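Local coordinates for protein DyP-type peroxidase (Pleurotus ostreatus PC15, PDB 6FSK) that uses heme b to reduce hydrogen peroxide as a dye-decolorizing-type peroxidase, probably oxidising dyes and Mn(II), at residues N337-P342 and P404-N409; L218-E221 and R226-A229; P425-D428 and Q433-G436. The protein carries 1 engineered substitution. One frame throughout, in Å; residues are numbered along the deposited sequence.

How the interactions relate
Interactions 1 and 3 are buried, while interaction 2 lies at the surface. Interactions 1 and 3 meet directly: Pro404 O probably accepts a hydrogen bond from Gly426 N at 2.8 Å, and Lys332, on the same helix (329-333) as the axial His329, hydrogen-bonds to Phe406 O and Gly426 O. Their centres lie about 16 Å apart, and each relies on a phenylalanine ring, packed against leucine in interaction 1 and against lysine methylenes and a carbonyl in interaction 3. Interaction 2 stands about 15 Å from interaction 1 and about 21 Å from interaction 3 at the nearest atoms. There a lysine ammonium bonds to a backbone carbonyl within one surface loop, away from the heme.

Interaction 1 (N337-P342 and P404-N409); sequences NDLEGP and PNFPVN
Asp338 and Pro407 mark the nearest backbone approach of the two segments, with CA atoms 7.3 Å apart, a spacing that leaves the joining to side chains. Residues 337-340 form a single helical turn, closed by the bond from Gly341 N to Asn337 O at 2.9 Å, and Gly341 is the first residue to leave it. Two neighbouring side chains of this turn reach the other segment. Leu339 brings its methyls to the far end of the Phe406 ring: Leu339 CD1 lies 3.9 Å from Phe406 CZ and Leu339 CD2 4.1 Å from Phe406 CE1. The leucine CD1 sits in the ring plane, at the edge, so the leucine meets the rim of the phenylalanine instead of covering a face. The ring is aimed there because Phe406 CG is anti to its own backbone nitrogen (chi1 180°), and the two side chains approach from opposite directions.

This pairing belongs to the heme-binding C-terminal part of the DyP fold, on the side of the axial His329: helix 329-333 supplies Arg331, which salt-bridges Asp338 OD2 through NE, and Lys332, whose NZ bonds to Phe406 O. Trp400 stacks on the Phe406 ring.

The peptide between Phe406 and Pro407 is cis, which folds the proline back over its predecessor. Pro407 CB consequently stands 3.7 Å above the plane, over the ring centre, a position suited to a CH-pi contact. The next ring carbon faces the helix: Pro407 CG lies 3.9 Å from Asp338 OD2. That is van der Waals packing of a methylene on a carboxylate oxygen that Arg331 NE holds in a salt bridge. Leu316, of helix 315-318, packs on both Asp338 and Pro407, and Pro407 itself occupies the N-cap position ahead of helix 408-412.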
loop_
_atom_site.group_PDB
_atom_site.type_symbol
_atom_site.label_atom_id
_atom_site.label_comp_id
_atom_site.label_asym_id
_atom_site.label_seq_id
_atom_site.Cartn_x
_atom_site.Cartn_y
_atom_site.Cartn_z
ATOM N N ASN A 337 -3.536 8.670 17.799
ATOM C CA ASN A 337 -4.306 8.837 19.048
ATOM C C ASN A 337 -5.785 8.968 18.858
ATOM O O ASN A 337 -6.572 8.791 19.825
ATOM C CB ASN A 337 -3.862 10.078 19.768
ATOM C CG ASN A 337 -2.616 9.930 20.488
ATOM O OD1 ASN A 337 -2.010 8.914 20.468
ATOM N ND2 ASN A 337 -2.261 10.988 21.265
ATOM N N ASP A 338 -6.252 9.164 17.624
ATOM C CA ASP A 338 -7.713 9.177 17.481
ATOM C C ASP A 338 -8.326 7.897 18.059
ATOM O O ASP A 338 -9.415 7.943 18.693
ATOM C CB ASP A 338 -8.136 9.320 16.041
ATOM C CG ASP A 338 -7.905 10.679 15.464
ATOM O OD1 ASP A 338 -7.467 11.625 16.133
ATOM O OD2 ASP A 338 -8.211 10.796 14.226
ATOM N N LEU A 339 -7.665 6.729 17.807
ATOM C CA LEU A 339 -8.109 5.473 18.371
ATOM C C LEU A 339 -7.316 5.026 19.596
ATOM O O LEU A 339 -7.913 4.336 20.446
ATOM C CB LEU A 339 -8.200 4.339 17.364
ATOM C CG LEU A 339 -9.069 4.578 16.123
ATOM C CD1 LEU A 339 -9.056 3.418 15.160
ATOM C CD2 LEU A 339 -10.490 4.919 16.476
ATOM N N GLU A 340 -6.039 5.420 19.637
ATOM C CA GLU A 340 -5.142 4.883 20.704
ATOM C C GLU A 340 -5.252 5.669 21.946
ATOM O O GLU A 340 -4.952 5.111 23.041
ATOM C CB GLU A 340 -3.706 4.826 20.249
ATOM C CG GLU A 340 -3.450 3.878 19.102
ATOM C CD GLU A 340 -1.940 3.634 18.868
ATOM O OE1 GLU A 340 -1.156 3.994 19.805
ATOM O OE2 GLU A 340 -1.514 2.992 17.863
ATOM N N GLY A 341 -5.774 6.888 21.823
ATOM C CA GLY A 341 -5.901 7.737 23.037
ATOM C C GLY A 341 -7.258 7.493 23.645
ATOM O O GLY A 341 -8.058 6.708 23.122
ATOM N N PRO A 342 -7.621 8.260 24.715
ATOM C CA PRO A 342 -8.972 8.205 25.238
ATOM C C PRO A 342 -9.973 8.686 24.144
ATOM O O PRO A 342 -9.600 9.524 23.340
ATOM C CB PRO A 342 -8.954 9.280 26.352
ATOM C CG PRO A 342 -7.534 9.437 26.721
ATOM C CD PRO A 342 -6.735 9.151 25.480
ATOM N N PRO A 404 -17.874 7.529 5.896
ATOM C CA PRO A 404 -17.919 8.995 6.106
ATOM C C PRO A 404 -18.039 9.450 7.539
ATOM O O PRO A 404 -17.688 10.549 7.867
ATOM C CB PRO A 404 -19.127 9.446 5.245
ATOM C CG PRO A 404 -19.909 8.264 5.039
ATOM C CD PRO A 404 -18.980 7.080 5.034
ATOM N N ASN A 405 -18.519 8.541 8.402
ATOM C CA ASN A 405 -18.608 8.902 9.795
ATOM C C ASN A 405 -17.386 8.574 10.620
ATOM O O ASN A 405 -17.300 8.985 11.764
ATOM C CB ASN A 405 -19.833 8.277 10.433
ATOM C CG ASN A 405 -21.092 8.796 9.824
ATOM O OD1 ASN A 405 -21.357 9.978 9.931
ATOM N ND2 ASN A 405 -21.771 7.966 9.116
ATOM N N PHE A 406 -16.412 7.868 10.022
ATOM C CA PHE A 406 -15.177 7.529 10.736
ATOM C C PHE A 406 -14.203 8.724 10.775
ATOM O O PHE A 406 -13.991 9.312 9.701
ATOM C CB PHE A 406 -14.484 6.303 10.095
ATOM C CG PHE A 406 -13.221 5.927 10.795
ATOM C CD1 PHE A 406 -13.294 5.247 11.992
ATOM C CD2 PHE A 406 -11.989 6.384 10.404
ATOM C CE1 PHE A 406 -12.163 4.903 12.745
ATOM C CE2 PHE A 406 -10.843 6.130 11.135
ATOM C CZ PHE A 406 -10.917 5.373 12.314
ATOM N N PRO A 407 -13.622 9.125 11.913
ATOM C CA PRO A 407 -13.514 8.380 13.147
ATOM C C PRO A 407 -14.484 8.858 14.248
ATOM O O PRO A 407 -14.390 8.402 15.381
ATOM C CB PRO A 407 -12.118 8.744 13.624
ATOM C CG PRO A 407 -11.939 10.103 13.155
ATOM C CD PRO A 407 -12.590 10.149 11.789
ATOM N N VAL A 408 -15.442 9.678 13.895
ATOM C CA VAL A 408 -16.406 10.166 14.881
ATOM C C VAL A 408 -17.228 9.008 15.449
ATOM O O VAL A 408 -17.496 8.914 16.669
ATOM C CB VAL A 408 -17.301 11.319 14.283
ATOM C CG1 VAL A 408 -18.453 11.611 15.256
ATOM C CG2 VAL A 408 -16.441 12.559 14.048
ATOM N N ASN A 409 -17.702 8.130 14.573
ATOM C CA ASN A 409 -18.549 7.005 14.929
ATOM C C ASN A 409 -17.810 6.121 15.978
ATOM O O ASN A 409 -18.328 5.770 17.047
ATOM C CB ASN A 409 -19.004 6.223 13.698
ATOM C CG ASN A 409 -17.890 5.683 12.774
ATOM O OD1 ASN A 409 -16.702 5.911 12.970
ATOM N ND2 ASN A 409 -18.316 5.001 11.669
#

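Interaction 2 (L218-E221 and R226-A229); sequences LAKE and RAAA
Ala227 and Lys220 account for nearly all the surface buried here, 61 and 51 Å² respectively, and their CA atoms are the closest across the segments at 4.4 Å. Such a short spacing lets the alanine methyl rest directly on the lysine backbone: Ala227 CB lies 3.9 Å from Lys220 CA.

The lysine chain does not extend past its partner but curls over it. CG is anti to the carbonyl carbon, and the chain then bends at chi3 (57°) and again at the last torsion, so that CG, CD and CE curve round the Ala227 oxygen, with Lys220 CE 3.8 Å from Ala227 O. Beyond them Lys220 NZ arrives at 2.9 Å from Ala227 O and donates a hydrogen bond to it. The C=O...N angle is 140°: NZ approaches from beyond the oxygen but tilted 39° out of the carbonyl plane, so it is not on a lone pair. NZ also bonds to Arg230 O, while a carboxylate of Asp232 lies farther off as a long and weak ion pair. Two backbone carbonyls thus take bonds from one ammonium and tie residues 227 and 230 to the turn.

The backbone of Lys220 is fixed from a second direction. Asp224 reaches both segments, its OD2 accepting from Lys220 N and its OD1 from Arg226 N, the latter an Asx turn.

Lys220 takes a left-handed backbone conformation, as the third residue of a type II beta turn from Leu218 to Glu221. The whole is a compact surface loop between strands 211-212 and 238-247, built from a type II turn and an Asx turn and stitched by lysine-to-carbonyl hydrogen bonds.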
loop_
_atom_site.group_PDB
_atom_site.type_symbol
_atom_site.label_atom_id
_atom_site.label_comp_id
_atom_site.label_asym_id
_atom_site.label_seq_id
_atom_site.Cartn_x
_atom_site.Cartn_y
_atom_site.Cartn_z
ATOM N N LEU A 218 4.012 -11.054 10.045
ATOM C CA LEU A 218 4.344 -12.390 9.681
ATOM C C LEU A 218 3.446 -13.347 10.355
ATOM O O LEU A 218 3.313 -13.312 11.568
ATOM C CB LEU A 218 5.776 -12.639 10.107
ATOM C CG LEU A 218 6.922 -11.840 9.518
ATOM C CD1 LEU A 218 8.240 -12.068 10.296
ATOM C CD2 LEU A 218 7.102 -12.171 8.070
ATOM N N ALA A 219 2.865 -14.307 9.613
ATOM C CA ALA A 219 2.046 -15.324 10.226
ATOM C C ALA A 219 2.836 -16.227 11.214
ATOM O O ALA A 219 4.013 -16.519 10.989
ATOM C CB ALA A 219 1.428 -16.203 9.166
ATOM N N LYS A 220 2.113 -16.530 12.288
ATOM C CA LYS A 220 2.571 -17.419 13.371
ATOM C C LYS A 220 3.820 -16.938 14.067
ATOM O O LYS A 220 4.590 -17.735 14.590
ATOM C CB LYS A 220 2.802 -18.829 12.842
ATOM C CG LYS A 220 1.568 -19.428 12.196
ATOM C CD LYS A 220 1.677 -20.908 11.853
ATOM C CE LYS A 220 2.004 -21.785 13.055
ATOM N NZ LYS A 220 0.828 -22.387 13.684
ATOM N N GLU A 221 4.067 -15.650 14.078
ATOM C CA GLU A 221 5.100 -15.069 14.961
ATOM C C GLU A 221 4.379 -14.391 16.074
ATOM O O GLU A 221 3.169 -14.260 16.096
ATOM C CB GLU A 221 6.000 -14.102 14.190
ATOM C CG GLU A 221 6.958 -14.746 13.228
ATOM C CD GLU A 221 8.127 -15.515 13.854
ATOM O OE1 GLU A 221 8.243 -15.553 15.114
ATOM O OE2 GLU A 221 8.932 -16.076 13.082
ATOM N N ARG A 226 -4.166 -15.292 15.099
ATOM C CA ARG A 226 -4.637 -16.486 14.414
ATOM C C ARG A 226 -3.592 -17.579 14.354
ATOM O O ARG A 226 -3.799 -18.566 13.608
ATOM C CB ARG A 226 -5.133 -16.088 12.981
ATOM C CG ARG A 226 -6.196 -15.053 13.001
ATOM C CD ARG A 226 -6.469 -14.536 11.573
ATOM N NE ARG A 226 -7.606 -13.643 11.535
ATOM C CZ ARG A 226 -7.552 -12.320 11.831
ATOM N NH1 ARG A 226 -6.461 -11.774 12.255
ATOM N NH2 ARG A 226 -8.592 -11.593 11.636
ATOM N N ALA A 227 -2.488 -17.515 15.094
ATOM C CA ALA A 227 -1.412 -18.466 14.926
ATOM C C ALA A 227 -1.881 -19.909 15.082
ATOM O O ALA A 227 -1.488 -20.729 14.258
ATOM C CB ALA A 227 -0.267 -18.145 15.879
ATOM N N ALA A 228 -2.708 -20.221 16.099
ATOM C CA ALA A 228 -3.106 -21.636 16.344
ATOM C C ALA A 228 -3.948 -22.219 15.239
ATOM O O ALA A 228 -3.899 -23.437 14.991
ATOM C CB ALA A 228 -3.837 -21.751 17.660
ATOM N N ALA A 229 -4.708 -21.371 14.545
ATOM C CA ALA A 229 -5.538 -21.777 13.463
ATOM C C ALA A 229 -4.768 -21.997 12.167
ATOM O O ALA A 229 -5.323 -22.607 11.237
ATOM C CB ALA A 229 -6.656 -20.767 13.231
#

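Interaction 3 (P425-D428 and Q433-G436); sequences PGFD and QKVG
Phe427 and Gln433 meet in the proximal heme loop, beside the His-Asp pair familiar from heme peroxidases: Asp428 OD2, one residue on, accepts a hydrogen bond from His329 ND1. Phe427 points its ring into the second segment. At the ring edge, Phe427 CE2 lies 3.5 Å from Gln433 O, which sits near the ring plane. At the ring end, Phe427 CZ is 3.8 Å from Lys434 CB and 4.0 Å from Lys434 CE, the lysine chain crossing the phenylalanine at about a right angle. Lys434 CG is anti to its backbone nitrogen (chi1 -179°), which draws the methylenes past CZ. Replacing Phe427 by an alanine would probably leave these methylenes and the Gln433 carbonyl without their packing partner and open a gap between the two segments.

In the next shell, Gln433 N bonds to Asn402 OD1 while its side-chain amide turns away toward Asp111 and Leu109 O, and Asp428 OD1 receives the backbone nitrogens of Ile430 and Ile431, steadying the carboxylate behind His329. Beyond the ring, Lys434 NZ ends in a hydrogen bond to Ile439 O.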
loop_
_atom_site.group_PDB
_atom_site.type_symbol
_atom_site.label_atom_id
_atom_site.label_comp_id
_atom_site.label_asym_id
_atom_site.label_seq_id
_atom_site.Cartn_x
_atom_site.Cartn_y
_atom_site.Cartn_z
ATOM N N PRO A 425 -16.927 13.474 9.092
ATOM C CA PRO A 425 -15.668 13.733 8.419
ATOM C C PRO A 425 -15.724 13.620 6.904
ATOM O O PRO A 425 -15.084 14.384 6.210
ATOM C CB PRO A 425 -14.746 12.639 8.979
ATOM C CG PRO A 425 -15.242 12.584 10.431
ATOM C CD PRO A 425 -16.730 12.550 10.237
ATOM N N GLY A 426 -16.487 12.669 6.413
ATOM C CA GLY A 426 -16.535 12.336 5.016
ATOM C C GLY A 426 -15.505 11.328 4.589
ATOM O O GLY A 426 -14.946 10.581 5.415
ATOM N N PHE A 427 -15.407 11.191 3.298
ATOM C CA PHE A 427 -14.527 10.216 2.685
ATOM C C PHE A 427 -13.056 10.651 2.705
ATOM O O PHE A 427 -12.722 11.838 2.586
ATOM C CB PHE A 427 -14.933 9.928 1.186
ATOM C CG PHE A 427 -16.187 9.123 1.074
ATOM C CD1 PHE A 427 -17.402 9.726 1.275
ATOM C CD2 PHE A 427 -16.155 7.788 0.853
ATOM C CE1 PHE A 427 -18.594 8.998 1.203
ATOM C CE2 PHE A 427 -17.332 7.041 0.796
ATOM C CZ PHE A 427 -18.550 7.668 0.977
ATOM N N ASP A 428 -12.182 9.644 2.753
ATOM C CA ASP A 428 -10.799 9.822 2.373
ATOM C C ASP A 428 -10.842 10.228 0.891
ATOM O O ASP A 428 -11.443 9.515 0.059
ATOM C CB ASP A 428 -10.097 8.502 2.537
ATOM C CG ASP A 428 -8.671 8.526 2.127
ATOM O OD1 ASP A 428 -8.310 9.060 1.024
ATOM O OD2 ASP A 428 -7.810 7.941 2.888
ATOM N N GLN A 433 -13.930 5.060 -1.390
ATOM C CA GLN A 433 -14.826 4.685 -2.463
ATOM C C GLN A 433 -16.200 4.532 -1.909
ATOM O O GLN A 433 -16.388 4.064 -0.745
ATOM C CB GLN A 433 -14.394 3.339 -3.062
ATOM C CG GLN A 433 -13.058 3.433 -3.738
ATOM C CD GLN A 433 -12.706 2.236 -4.622
ATOM O OE1 GLN A 433 -12.533 2.399 -5.858
ATOM N NE2 GLN A 433 -12.644 1.064 -4.022
ATOM N N LYS A 434 -17.197 4.910 -2.701
ATOM C CA LYS A 434 -18.588 4.781 -2.262
ATOM C C LYS A 434 -19.170 3.662 -3.165
ATOM O O LYS A 434 -19.227 3.819 -4.406
ATOM C CB LYS A 434 -19.345 6.105 -2.430
ATOM C CG LYS A 434 -20.806 5.971 -1.930
ATOM C CD LYS A 434 -21.377 7.387 -1.748
ATOM C CE LYS A 434 -22.249 7.561 -0.624
ATOM N NZ LYS A 434 -22.811 8.922 -0.645
ATOM N N VAL A 435 -19.671 2.575 -2.567
ATOM C CA VAL A 435 -20.328 1.516 -3.290
ATOM C C VAL A 435 -21.508 2.093 -4.140
ATOM O O VAL A 435 -22.312 2.873 -3.635
ATOM C CB VAL A 435 -20.878 0.504 -2.279
ATOM C CG1 VAL A 435 -21.864 -0.482 -2.950
ATOM C CG2 VAL A 435 -19.729 -0.288 -1.603
ATOM N N GLY A 436 -21.487 1.748 -5.407
ATOM C CA GLY A 436 -22.412 2.327 -6.396
ATOM C C GLY A 436 -21.953 3.530 -7.091
ATOM O O GLY A 436 -22.653 4.057 -7.966
#